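Local coordinates for 23S rRNA (guanine(2535)-N(1))-methyltransferase (Streptomyces viridochromogenes, PDB 1O9G), which methylates N1 of guanine-2535 in 23S ribosomal RNA with S-adenosyl-L-methionine as methyl donor, conferring resistance to the orthosomycin antibiotic avilamycin, at residues A[52-57]-A[167-172]; A[45-50]-A[207-212]. The protein carries 3 engineered substitutions. All blocks are in the same frame, centred on the assembly; numbering follows the deposited sequence.

The two contacts lie on the same side of the chain's centre, with their own centres about 9 Å apart. Along the chain the segments run 45-50, 52-57, 167-172, 207-212, so contact 2 brackets contact 1. Both reach one mixed sheet, in which strands 53-57, 171-175 and 209-214 are parallel neighbours in that order. Contact 1 joins the first two of these. Contact 2 lays the loop after helix 33-45 on the start of the third. Val172 lies between them and pairs through its backbone with Val209 and Ala211. The strand order fits a Rossmann-like methyltransferase, and the contacts tie early and late parts of its chain together.

Contact 1: A[52-57]-A[167-172]; sequences PVTLWD and SAPDVV
Leu55 and Trp56 pair in parallel with Val171 and Val172, and the bonds Val171 N to Thr54 O (3.3 Å) and Trp56 N to Val171 O (3.0 Å) join the two strands. Thr54 O is gripped twice. It also accepts from Asp170 N at 2.9 Å, where the chain turns into the second strand; both donors lie in the carbonyl plane. Asp170 adds a side-chain bond at this end. Its OD2 takes the N-H of Thr54 at 2.9 Å, almost straight (176°), through the lone pair that points away from the other carboxylate oxygen. The first torsion of Asp170 (chi1 -48°) sets CG beside its own backbone N, on the side of Thr54. A water gives a proton to the same OD2 and also meets Thr54 OG1, so it bridges the two side chains. Thr54 CG2 packs against Pro169 CA.

On one face of the sheet, Leu55 CD1 reaches Val171 CG1 at 3.7 Å. The other methyl, Val171 CG2, meets Val53 CG1 at 4.0 Å. On the other face, Trp56 lies beside Val172 and points the same way. The benzo-ring atom CE3 of Trp56 touches Val172 CG2 and Pro169 CG, each at 3.8 Å, and both come to the ring obliquely. The far side of the indole is tied down as well, since NE1 bonds to Ser83 OG.

Helix 33-45 covers the Leu55 and Val171 face through Phe40 and Ala43. Helix 160-164 packs on Trp56 through Leu160, Val163 and Leu164. Strand 77-84 pairs with the other edge of 53-57. The chain first adds 77-84 and 147-151 on that side, then returns to add 171-175 here, the topological switch point of Rossmann-like folds.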
# COMPACT_ATOMS: atom_id res chain seq x y z
N PRO A 52 -16.92 1.28 -5.01
CA PRO A 52 -15.56 0.80 -5.29
C PRO A 52 -14.51 1.90 -5.10
O PRO A 52 -14.70 3.00 -5.64
CB PRO A 52 -15.64 0.38 -6.76
CG PRO A 52 -17.08 0.10 -6.99
CD PRO A 52 -17.82 1.10 -6.15
N VAL A 53 -13.39 1.58 -4.43
CA VAL A 53 -12.36 2.56 -4.10
C VAL A 53 -11.16 2.48 -5.06
O VAL A 53 -10.70 1.40 -5.44
CB VAL A 53 -11.91 2.34 -2.64
CG1 VAL A 53 -10.53 2.85 -2.31
CG2 VAL A 53 -12.99 2.86 -1.67
N THR A 54 -10.62 3.65 -5.40
CA THR A 54 -9.35 3.76 -6.04
C THR A 54 -8.31 4.07 -4.97
O THR A 54 -8.44 5.06 -4.24
CB THR A 54 -9.39 4.84 -7.10
OG1 THR A 54 -10.30 4.43 -8.14
CG2 THR A 54 -8.02 5.06 -7.71
N LEU A 55 -7.32 3.20 -4.85
CA LEU A 55 -6.27 3.29 -3.84
C LEU A 55 -4.92 3.59 -4.49
O LEU A 55 -4.53 2.93 -5.44
CB LEU A 55 -6.18 1.97 -3.10
CG LEU A 55 -5.03 1.71 -2.12
CD1 LEU A 55 -5.07 2.64 -0.99
CD2 LEU A 55 -4.98 0.27 -1.65
N TRP A 56 -4.21 4.59 -3.94
CA TRP A 56 -2.92 5.03 -4.45
C TRP A 56 -1.88 4.93 -3.34
O TRP A 56 -2.09 5.43 -2.23
CB TRP A 56 -3.05 6.48 -4.89
CG TRP A 56 -1.85 7.17 -5.47
CD1 TRP A 56 -0.72 6.63 -5.99
CD2 TRP A 56 -1.74 8.59 -5.65
NE1 TRP A 56 0.09 7.62 -6.48
CE2 TRP A 56 -0.50 8.84 -6.27
CE3 TRP A 56 -2.54 9.68 -5.29
CZ2 TRP A 56 -0.05 10.11 -6.57
CZ3 TRP A 56 -2.08 10.98 -5.59
CH2 TRP A 56 -0.85 11.17 -6.23
N ASP A 57 -0.73 4.34 -3.68
CA ASP A 57 0.46 4.38 -2.86
C ASP A 57 1.53 5.14 -3.63
O ASP A 57 2.13 4.60 -4.57
CB ASP A 57 0.93 2.98 -2.51
CG ASP A 57 2.06 2.99 -1.53
OD1 ASP A 57 2.73 4.04 -1.35
OD2 ASP A 57 2.33 1.96 -0.87
N SER A 167 -7.76 9.31 -13.05
CA SER A 167 -8.38 8.72 -11.86
C SER A 167 -8.34 9.68 -10.69
O SER A 167 -7.43 10.52 -10.57
CB SER A 167 -7.64 7.44 -11.45
OG SER A 167 -7.71 6.47 -12.46
N ALA A 168 -9.33 9.56 -9.82
CA ALA A 168 -9.46 10.35 -8.60
C ALA A 168 -9.38 9.43 -7.38
O ALA A 168 -10.40 8.90 -6.92
CB ALA A 168 -10.77 11.13 -8.62
N PRO A 169 -8.19 9.18 -6.83
CA PRO A 169 -8.08 8.27 -5.69
C PRO A 169 -8.94 8.68 -4.48
O PRO A 169 -8.96 9.84 -4.12
CB PRO A 169 -6.61 8.31 -5.36
CG PRO A 169 -5.98 8.63 -6.63
CD PRO A 169 -6.86 9.62 -7.28
N ASP A 170 -9.60 7.69 -3.89
CA ASP A 170 -10.35 7.90 -2.66
C ASP A 170 -9.50 7.71 -1.41
O ASP A 170 -9.82 8.25 -0.38
CB ASP A 170 -11.54 6.95 -2.61
CG ASP A 170 -12.32 6.94 -3.91
OD1 ASP A 170 -13.04 7.93 -4.17
OD2 ASP A 170 -12.21 6.04 -4.76
N VAL A 171 -8.47 6.88 -1.51
CA VAL A 171 -7.59 6.56 -0.40
C VAL A 171 -6.16 6.59 -0.90
O VAL A 171 -5.86 6.00 -1.94
CB VAL A 171 -7.91 5.18 0.23
CG1 VAL A 171 -6.95 4.85 1.38
CG2 VAL A 171 -9.37 5.13 0.73
N VAL A 172 -5.31 7.29 -0.16
CA VAL A 172 -3.87 7.15 -0.26
C VAL A 172 -3.44 6.41 1.01
O VAL A 172 -3.86 6.74 2.10
CB VAL A 172 -3.20 8.51 -0.32
CG1 VAL A 172 -1.67 8.36 -0.05
CG2 VAL A 172 -3.49 9.18 -1.63
O HOH W 1 -12.74 5.51 -7.30

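Contact 2: A[45-50]-A[207-212]; sequences ARLPGD and HAVIAV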
# COMPACT_ATOMS: atom_id res chain seq x y z
N ALA A 45 -13.67 3.49 6.49
CA ALA A 45 -14.73 3.91 7.40
C ALA A 45 -14.90 5.41 7.44
O ALA A 45 -15.92 5.90 7.90
CB ALA A 45 -14.48 3.39 8.81
N ARG A 46 -13.90 6.14 6.97
CA ARG A 46 -13.96 7.62 6.92
C ARG A 46 -14.37 8.20 5.55
O ARG A 46 -14.45 9.41 5.37
CB ARG A 46 -12.61 8.19 7.36
CG ARG A 46 -12.19 7.79 8.74
CD ARG A 46 -12.48 8.84 9.74
NE ARG A 46 -12.14 8.48 11.11
CZ ARG A 46 -12.66 9.07 12.16
NH1 ARG A 46 -13.53 10.06 12.00
NH2 ARG A 46 -12.31 8.69 13.39
N LEU A 47 -14.65 7.34 4.59
CA LEU A 47 -15.16 7.80 3.31
C LEU A 47 -16.66 8.05 3.39
O LEU A 47 -17.33 7.40 4.18
CB LEU A 47 -14.89 6.78 2.23
CG LEU A 47 -13.44 6.55 1.86
CD1 LEU A 47 -13.34 5.35 0.94
CD2 LEU A 47 -12.81 7.73 1.17
N PRO A 48 -17.18 8.98 2.59
CA PRO A 48 -18.63 9.25 2.57
C PRO A 48 -19.50 8.02 2.25
O PRO A 48 -20.56 7.83 2.87
CB PRO A 48 -18.79 10.31 1.46
CG PRO A 48 -17.42 10.88 1.24
CD PRO A 48 -16.43 9.90 1.72
N GLY A 49 -19.05 7.21 1.32
CA GLY A 49 -19.82 6.05 0.86
C GLY A 49 -18.99 4.80 0.71
O GLY A 49 -17.79 4.84 0.91
N ASP A 50 -19.61 3.68 0.34
CA ASP A 50 -18.84 2.44 0.19
C ASP A 50 -18.79 1.87 -1.23
O ASP A 50 -18.58 0.67 -1.43
CB ASP A 50 -19.29 1.40 1.22
CG ASP A 50 -20.74 1.03 1.08
OD1 ASP A 50 -21.33 1.34 0.02
OD2 ASP A 50 -21.41 0.43 1.97
N HIS A 207 -12.84 14.59 -0.76
CA HIS A 207 -13.17 13.55 0.23
C HIS A 207 -12.07 12.55 0.54
O HIS A 207 -12.23 11.75 1.45
CB HIS A 207 -14.39 12.75 -0.20
CG HIS A 207 -14.16 11.95 -1.45
ND1 HIS A 207 -13.80 10.62 -1.45
CD2 HIS A 207 -14.24 12.32 -2.74
CE1 HIS A 207 -13.65 10.21 -2.70
NE2 HIS A 207 -13.91 11.23 -3.50
N ALA A 208 -11.00 12.55 -0.24
CA ALA A 208 -10.02 11.49 -0.14
C ALA A 208 -9.41 11.45 1.26
O ALA A 208 -9.12 12.49 1.86
CB ALA A 208 -8.91 11.71 -1.15
N VAL A 209 -9.16 10.25 1.73
CA VAL A 209 -8.48 9.99 2.99
C VAL A 209 -7.04 9.63 2.69
O VAL A 209 -6.77 8.68 1.94
CB VAL A 209 -9.16 8.86 3.75
CG1 VAL A 209 -8.42 8.52 5.03
CG2 VAL A 209 -10.64 9.22 4.03
N ILE A 210 -6.14 10.38 3.30
CA ILE A 210 -4.71 10.16 3.22
C ILE A 210 -4.22 9.53 4.52
O ILE A 210 -4.27 10.14 5.56
CB ILE A 210 -3.93 11.45 2.95
CG1 ILE A 210 -4.44 12.16 1.70
CG2 ILE A 210 -2.46 11.14 2.83
CD1 ILE A 210 -4.04 13.59 1.61
N ALA A 211 -3.69 8.32 4.40
CA ALA A 211 -3.23 7.55 5.57
C ALA A 211 -1.72 7.32 5.38
O ALA A 211 -1.27 6.77 4.39
CB ALA A 211 -3.92 6.24 5.66
N VAL A 212 -0.95 7.78 6.36
CA VAL A 212 0.49 7.57 6.38
C VAL A 212 0.92 6.87 7.65
O VAL A 212 0.36 7.09 8.72
CB VAL A 212 1.24 8.90 6.19
CG1 VAL A 212 0.81 9.59 4.90
CG2 VAL A 212 0.99 9.84 7.32
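Leu47 and Arg46 meet Val209 through a single methyl group, and no hydrogen bond links the two segments. This is the closely packed, inner part of the contact. Leu47 CD2 lies 3.9 Å from Val209 CG2, and Arg46 CB lies 4.0 Å from that same methyl. Val209 itself is buried. The Leu47 methyl is shared: CD2 also sits at the edge of the His207 ring, near its plane, 4.0 Å from ND1. One leucine methyl thus touches both the valine and the imidazole.

The other end is the open side. Here Pro48 is exposed to solvent and His207 partly so, although their atoms come just as close. Pro48 and His207 cross at about a right angle. Pro48 CG touches His207 CB at 3.8 Å, and Pro48 CD comes to 4.2 Å from ND1 of His207, obliquely to the ring. The proline thus meets the root of the histidine side chain as well as its ring.

Arg46 gives only the root of its side chain to this packing. Its chain bends at chi2 (-100°), and its end leads away from strand 209-214. There NE forms a salt bridge with Glu228 OE1, and the backbone oxygen of Arg46 accepts from Arg241 NH2.

The contact thus joins the loop between helix 33-45 and strand 53-57 to the beginning of strand 209-214. Leu47 also packs on Val171 of strand 171-175, and Arg46 packs on Met239 of strand 235-241. It is plain packing at one end of the strands, where the loop spans three neighbours in the sheet.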